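PDB 2I10: putative TetR transcriptional regulator from Rhodococcus sp., which probably binds DNA and regulates transcription as a TetR-type regulator, and holds p-nitrophenol in a pocket of its helical body. Local coordinates for residues R65-R70 and V124-A129; E22-Q27 and R56-K61. One frame throughout, in Å; residues are numbered along the deposited sequence.

From the N terminus, contact 2 comes first: helix 15-27 meets helix 55-66, closing a loop of 28 residues that holds the predicted helix-turn-helix. Contact 1 opens only after this, where the chain leaves helix 55-66, and closes a second loop of 53 residues on the start of helix 121-148. The two loops therefore follow in series and neither nest nor cross. Their centres lie about 12 Å apart, and helix 55-66 serves both. They also touch directly: E60 and R70 form a salt bridge, and L126 CD1 packs on F59 CZ at 3.8 Å. Together the contacts tie the DNA-binding region to the C-terminal helical body.

Contact 1 of 2, residues R65-R70 and V124-A129; sequences RYMCER and VDLLTA
M67 and E69 pack against L126 and L127 in a small, buried and mainly apolar contact, where the linker leaving helix 55-66 passes the first turns of helix 121-148. That linker follows the DNA-binding domain, and helix 121-148 belongs to the TetR-type C-terminal, ligand-binding domain, so the contact lies at the junction of the two. Its scale is modest: the two segments bury 124 Å² between them, and the nearest CA atoms, those of E69 and L127, are 8.3 Å apart. M67, present as selenomethionine, is the first residue to depart from helical backbone angles, and its CB leaves the backbone toward the opposing helix. It touches with its selenium, M67 SE lying 3.9 Å from L126 CD2, and the bend at the last torsion (chi3 71°) turns the terminal methyl away from L126. On L126, CG stands opposite the backbone N (chi1 177°), and the side branch CD2, not the chain-extending CD1, meets the selenium. Farther back along the same chain, M67 CG rests 4.4 Å from L127 CD2, so M67 spans two consecutive leucines.

L127 CD2 also faces E69 OE1 at 4.3 Å, a plain van der Waals approach of a methyl to a carboxylate oxygen. The other oxygen, OE2, is hydrogen-bonded to the hydroxyls of Y169 and T109. E69 further touches R131, a residue lining the p-nitrophenol pocket, and its side chain is about 9 Å from that ligand.

The linker is fastened on the side of helix 108-112 by the C68-C107 disulfide, while M67 O accepts a hydrogen bond from R94 of helix 83-98. L127 reaches T109 and A112, so helix 108-112 borders the contact beside helix 121-148.

Contact 2 of 2, residues E22-Q27 and R56-K61; sequences ELFWRQ and RDLFEK
F24 directs its ring at helix 55-66 with CG set opposite the carbonyl carbon (chi1 -68°), while F59 extends its ring with CG set opposite the backbone N (chi1 177°). Together these settings bring the edge of F59 over the face of F24. The planes stand at 80° and the ring centroids are 5.0 Å apart, which defines a T-shaped (edge-to-face) pair. The edge atom is well centred: F59 CD1 sits 3.5 Å above the plane of the F24 ring, over its middle. The same face also receives the start of the F59 side chain, in an off-centre CH-pi contact from F59 CB to the F24 ring centroid at 4.2 Å. L58 meets F24 differently, at the ring edge, near its plane, with L58 CG 4.3 Å from F24 CE2.

All three residues are buried, and they join the first helix of the TetR-type DNA-binding domain to the helix that follows the predicted helix-turn-helix. In this family the latter helix links the DNA-binding domain to the ligand-binding body. L58 continues the apolar packing to L37 of helix 34-41 and to L17 and A20 of helix 15-27, and the ring of F59 also meets that of Y29. An alanine in place of F24 would remove the face on which F59 rests, and is likely to leave the F59 ring without its T-shaped partner and L58 without the ring edge beside it.

On a different side of helix 55-66, R56 NE bonds E60 OE2 at 3.0 Å in a salt bridge one turn long. E60 OE2 accepts on its anti lone pair and lies tilted out of the R56 guanidinium plane, while E60 OE1 is held by R70. Also on helix 15-27, E22 and W25 pack on L114 of the second subunit.

Contact 1 of 2, residues R65-R70 and V124-A129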
loop_
_atom_site.group_PDB
_atom_site.type_symbol
_atom_site.label_atom_id
_atom_site.label_comp_id
_atom_site.label_asym_id
_atom_site.label_seq_id
_atom_site.Cartn_x
_atom_site.Cartn_y
_atom_site.Cartn_z
ATOM N N ARG B 65 16.016 2.990 -0.104
ATOM C CA ARG B 65 15.456 1.712 0.332
ATOM C C ARG B 65 13.917 1.785 0.522
ATOM O O ARG B 65 13.221 0.847 0.182
ATOM C CB ARG B 65 16.165 1.245 1.613
ATOM C CG ARG B 65 15.743 -0.126 2.170
ATOM C CD ARG B 65 16.082 -1.286 1.239
ATOM N NE ARG B 65 17.500 -1.389 0.858
ATOM C CZ ARG B 65 18.381 -2.213 1.428
ATOM N NH1 ARG B 65 18.007 -2.990 2.436
ATOM N NH2 ARG B 65 19.646 -2.249 1.011
ATOM N N TYR B 66 13.400 2.890 1.043
ATOM C CA TYR B 66 12.011 2.931 1.504
ATOM C C TYR B 66 11.028 3.825 0.760
ATOM O O TYR B 66 9.851 3.823 1.095
ATOM C CB TYR B 66 11.977 3.348 2.959
ATOM C CG TYR B 66 12.486 2.280 3.930
ATOM C CD1 TYR B 66 11.637 1.263 4.371
ATOM C CD2 TYR B 66 13.805 2.310 4.422
ATOM C CE1 TYR B 66 12.071 0.283 5.275
ATOM C CE2 TYR B 66 14.266 1.314 5.347
ATOM C CZ TYR B 66 13.383 0.314 5.760
ATOM O OH TYR B 66 13.791 -0.678 6.640
HETATM N N MSE B 67 11.487 4.621 -0.195
HETATM C CA MSE B 67 10.627 5.594 -0.877
HETATM C C MSE B 67 10.162 4.966 -2.188
HETATM O O MSE B 67 11.013 4.588 -2.996
HETATM C CB MSE B 67 11.371 6.933 -1.116
HETATM C CG MSE B 67 10.868 8.208 -0.320
HETATM SE SE MSE B 67 11.538 9.905 -1.288
HETATM C CE MSE B 67 10.397 9.786 -2.799
ATOM N N CYS B 68 8.843 4.811 -2.392
ATOM C CA CYS B 68 8.293 4.417 -3.713
ATOM C C CYS B 68 8.702 5.444 -4.793
ATOM O O CYS B 68 9.185 5.089 -5.870
ATOM C CB CYS B 68 6.729 4.223 -3.662
ATOM S SG CYS B 68 6.120 2.585 -2.839
ATOM N N GLU B 69 8.539 6.719 -4.459
ATOM C CA GLU B 69 8.610 7.830 -5.423
ATOM C C GLU B 69 10.009 8.391 -5.713
ATOM O O GLU B 69 10.120 9.547 -6.142
ATOM C CB GLU B 69 7.728 8.982 -4.941
ATOM C CG GLU B 69 6.329 8.560 -4.537
ATOM C CD GLU B 69 6.183 8.154 -3.063
ATOM O OE1 GLU B 69 7.179 7.854 -2.368
ATOM O OE2 GLU B 69 5.034 8.140 -2.608
ATOM N N ARG B 70 11.057 7.599 -5.477
ATOM C CA ARG B 70 12.451 8.034 -5.670
ATOM C C ARG B 70 12.741 8.664 -7.038
ATOM O O ARG B 70 12.589 7.995 -8.059
ATOM C CB ARG B 70 13.395 6.838 -5.421
ATOM C CG ARG B 70 14.724 7.260 -4.830
ATOM C CD ARG B 70 14.551 8.013 -3.523
ATOM N NE ARG B 70 15.841 8.327 -2.942
ATOM C CZ ARG B 70 16.300 9.527 -2.565
ATOM N NH1 ARG B 70 15.575 10.626 -2.641
ATOM N NH2 ARG B 70 17.518 9.612 -2.035
ATOM N N VAL B 124 6.209 14.055 6.480
ATOM C CA VAL B 124 4.900 14.272 5.830
ATOM C C VAL B 124 5.065 15.190 4.610
ATOM O O VAL B 124 4.560 14.894 3.522
ATOM C CB VAL B 124 3.861 14.916 6.837
ATOM C CG1 VAL B 124 2.612 15.401 6.102
ATOM C CG2 VAL B 124 3.496 13.933 7.936
ATOM N N ASP B 125 5.769 16.304 4.819
ATOM C CA ASP B 125 6.039 17.275 3.778
ATOM C C ASP B 125 6.849 16.652 2.641
ATOM O O ASP B 125 6.546 16.845 1.460
ATOM C CB ASP B 125 6.720 18.535 4.368
ATOM C CG ASP B 125 5.764 19.364 5.213
ATOM O OD1 ASP B 125 4.537 19.095 5.183
ATOM O OD2 ASP B 125 6.223 20.282 5.909
ATOM N N LEU B 126 7.838 15.861 3.009
ATOM C CA LEU B 126 8.677 15.176 2.022
ATOM C C LEU B 126 7.842 14.203 1.131
ATOM O O LEU B 126 7.957 14.212 -0.096
ATOM C CB LEU B 126 9.827 14.449 2.761
ATOM C CG LEU B 126 10.831 13.577 1.983
ATOM C CD1 LEU B 126 11.835 13.004 2.941
ATOM C CD2 LEU B 126 10.190 12.426 1.316
ATOM N N LEU B 127 7.038 13.349 1.767
ATOM C CA LEU B 127 6.165 12.443 1.027
ATOM C C LEU B 127 5.113 13.149 0.189
ATOM O O LEU B 127 4.850 12.724 -0.916
ATOM C CB LEU B 127 5.477 11.429 1.980
ATOM C CG LEU B 127 6.444 10.468 2.665
ATOM C CD1 LEU B 127 5.738 9.565 3.709
ATOM C CD2 LEU B 127 7.116 9.658 1.583
ATOM N N THR B 128 4.499 14.200 0.726
ATOM C CA THR B 128 3.525 14.977 -0.029
ATOM C C THR B 128 4.135 15.560 -1.310
ATOM O O THR B 128 3.529 15.444 -2.383
ATOM C CB THR B 128 2.935 16.115 0.820
ATOM O OG1 THR B 128 2.311 15.547 1.975
ATOM C CG2 THR B 128 1.912 16.899 0.051
ATOM N N ALA B 129 5.326 16.165 -1.195
ATOM C CA ALA B 129 6.030 16.681 -2.358
ATOM C C ALA B 129 6.403 15.568 -3.340
ATOM O O ALA B 129 6.197 15.689 -4.517
ATOM C CB ALA B 129 7.338 17.470 -1.893
#

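Contact 2 of 2, residues E22-Q27 and R56-K61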
loop_
_atom_site.group_PDB
_atom_site.type_symbol
_atom_site.label_atom_id
_atom_site.label_comp_id
_atom_site.label_asym_id
_atom_site.label_seq_id
_atom_site.Cartn_x
_atom_site.Cartn_y
_atom_site.Cartn_z
ATOM N N GLU B 22 13.470 4.282 11.187
ATOM C CA GLU B 22 12.589 4.512 12.356
ATOM C C GLU B 22 12.890 5.819 13.024
ATOM O O GLU B 22 11.977 6.505 13.460
ATOM C CB GLU B 22 12.696 3.392 13.428
ATOM C CG GLU B 22 12.826 2.012 12.836
ATOM C CD GLU B 22 12.849 0.880 13.870
ATOM O OE1 GLU B 22 13.658 0.900 14.845
ATOM O OE2 GLU B 22 12.050 -0.057 13.659
ATOM N N LEU B 23 14.178 6.129 13.161
ATOM C CA LEU B 23 14.596 7.384 13.736
ATOM C C LEU B 23 14.141 8.541 12.913
ATOM O O LEU B 23 13.586 9.492 13.439
ATOM C CB LEU B 23 16.127 7.465 13.841
ATOM C CG LEU B 23 16.792 6.955 15.095
ATOM C CD1 LEU B 23 18.300 6.931 14.885
ATOM C CD2 LEU B 23 16.400 7.823 16.305
ATOM N N PHE B 24 14.455 8.515 11.624
ATOM C CA PHE B 24 14.118 9.647 10.765
ATOM C C PHE B 24 12.592 9.729 10.674
ATOM O O PHE B 24 12.011 10.817 10.552
ATOM C CB PHE B 24 14.711 9.514 9.344
ATOM C CG PHE B 24 16.237 9.604 9.255
ATOM C CD1 PHE B 24 16.939 10.696 9.743
ATOM C CD2 PHE B 24 16.957 8.619 8.589
ATOM C CE1 PHE B 24 18.331 10.786 9.614
ATOM C CE2 PHE B 24 18.352 8.697 8.463
ATOM C CZ PHE B 24 19.027 9.778 8.977
ATOM N N TRP B 25 11.930 8.569 10.695
ATOM C CA TRP B 25 10.463 8.572 10.546
ATOM C C TRP B 25 9.865 9.368 11.694
ATOM O O TRP B 25 9.060 10.254 11.465
ATOM C CB TRP B 25 9.930 7.153 10.572
ATOM C CG TRP B 25 8.454 7.049 10.415
ATOM C CD1 TRP B 25 7.518 6.892 11.417
ATOM C CD2 TRP B 25 7.723 7.073 9.179
ATOM N NE1 TRP B 25 6.251 6.823 10.872
ATOM C CE2 TRP B 25 6.344 6.913 9.503
ATOM C CE3 TRP B 25 8.103 7.180 7.835
ATOM C CZ2 TRP B 25 5.343 6.892 8.528
ATOM C CZ3 TRP B 25 7.120 7.160 6.873
ATOM C CH2 TRP B 25 5.739 7.018 7.227
ATOM N N ARG B 26 10.295 9.050 12.917
ATOM C CA ARG B 26 9.770 9.653 14.145
ATOM C C ARG B 26 10.274 11.076 14.396
ATOM O O ARG B 26 9.510 11.941 14.846
ATOM C CB ARG B 26 10.118 8.768 15.335
ATOM C CG ARG B 26 9.617 9.332 16.690
ATOM C CD ARG B 26 9.989 8.450 17.867
ATOM N NE ARG B 26 11.415 8.574 18.214
ATOM C CZ ARG B 26 12.341 7.668 17.907
ATOM N NH1 ARG B 26 12.024 6.557 17.230
ATOM N NH2 ARG B 26 13.581 7.876 18.277
ATOM N N GLN B 27 11.561 11.322 14.106
ATOM C CA GLN B 27 12.188 12.598 14.459
ATOM C C GLN B 27 12.381 13.584 13.285
ATOM O O GLN B 27 12.652 14.762 13.510
ATOM C CB GLN B 27 13.554 12.360 15.149
ATOM C CG GLN B 27 13.566 11.350 16.316
ATOM C CD GLN B 27 14.912 11.265 17.039
ATOM O OE1 GLN B 27 16.000 11.221 16.424
ATOM N NE2 GLN B 27 14.847 11.279 18.345
ATOM N N ARG B 56 23.701 12.933 5.962
ATOM C CA ARG B 56 23.004 13.161 4.700
ATOM C C ARG B 56 23.131 11.954 3.793
ATOM O O ARG B 56 22.154 11.513 3.208
ATOM C CB ARG B 56 23.495 14.421 3.987
ATOM C CG ARG B 56 22.633 14.808 2.755
ATOM C CD ARG B 56 21.191 15.185 3.205
ATOM N NE ARG B 56 20.390 15.852 2.177
ATOM C CZ ARG B 56 20.505 17.143 1.844
ATOM N NH1 ARG B 56 19.724 17.659 0.910
ATOM N NH2 ARG B 56 21.392 17.920 2.440
ATOM N N ASP B 57 24.333 11.421 3.647
ATOM C CA ASP B 57 24.524 10.195 2.831
ATOM C C ASP B 57 23.595 9.095 3.372
ATOM O O ASP B 57 22.922 8.442 2.607
ATOM C CB ASP B 57 25.960 9.673 2.901
ATOM C CG ASP B 57 26.964 10.610 2.261
ATOM O OD1 ASP B 57 26.605 11.357 1.350
ATOM O OD2 ASP B 57 28.128 10.591 2.673
ATOM N N LEU B 58 23.604 8.891 4.688
ATOM C CA LEU B 58 22.802 7.827 5.300
ATOM C C LEU B 58 21.291 8.059 5.057
ATOM O O LEU B 58 20.555 7.147 4.760
ATOM C CB LEU B 58 23.101 7.691 6.785
ATOM C CG LEU B 58 22.175 6.864 7.682
ATOM C CD1 LEU B 58 22.022 5.399 7.128
ATOM C CD2 LEU B 58 22.683 6.852 9.144
ATOM N N PHE B 59 20.856 9.290 5.178
ATOM C CA PHE B 59 19.441 9.622 4.946
ATOM C C PHE B 59 19.027 9.360 3.497
ATOM O O PHE B 59 17.953 8.801 3.252
ATOM C CB PHE B 59 19.176 11.071 5.394
ATOM C CG PHE B 59 17.764 11.560 5.130
ATOM C CD1 PHE B 59 16.697 11.170 5.972
ATOM C CD2 PHE B 59 17.498 12.439 4.075
ATOM C CE1 PHE B 59 15.402 11.634 5.760
ATOM C CE2 PHE B 59 16.189 12.921 3.860
ATOM C CZ PHE B 59 15.141 12.510 4.695
ATOM N N GLU B 60 19.877 9.723 2.534
ATOM C CA GLU B 60 19.572 9.470 1.120
ATOM C C GLU B 60 19.550 7.970 0.824
ATOM O O GLU B 60 18.751 7.524 0.021
ATOM C CB GLU B 60 20.581 10.183 0.181
ATOM C CG GLU B 60 20.711 11.741 0.388
ATOM C CD GLU B 60 19.461 12.544 0.012
ATOM O OE1 GLU B 60 18.609 12.002 -0.703
ATOM O OE2 GLU B 60 19.344 13.738 0.399
ATOM N N LYS B 61 20.413 7.189 1.482
ATOM C CA LYS B 61 20.415 5.710 1.303
ATOM C C LYS B 61 19.121 5.085 1.874
ATOM O O LYS B 61 18.590 4.107 1.339
ATOM C CB LYS B 61 21.636 5.043 2.001
ATOM C CG LYS B 61 23.028 5.403 1.458
ATOM C CD LYS B 61 24.197 4.988 2.486
ATOM C CE LYS B 61 25.517 5.747 2.300
ATOM N NZ LYS B 61 26.064 5.698 0.879
#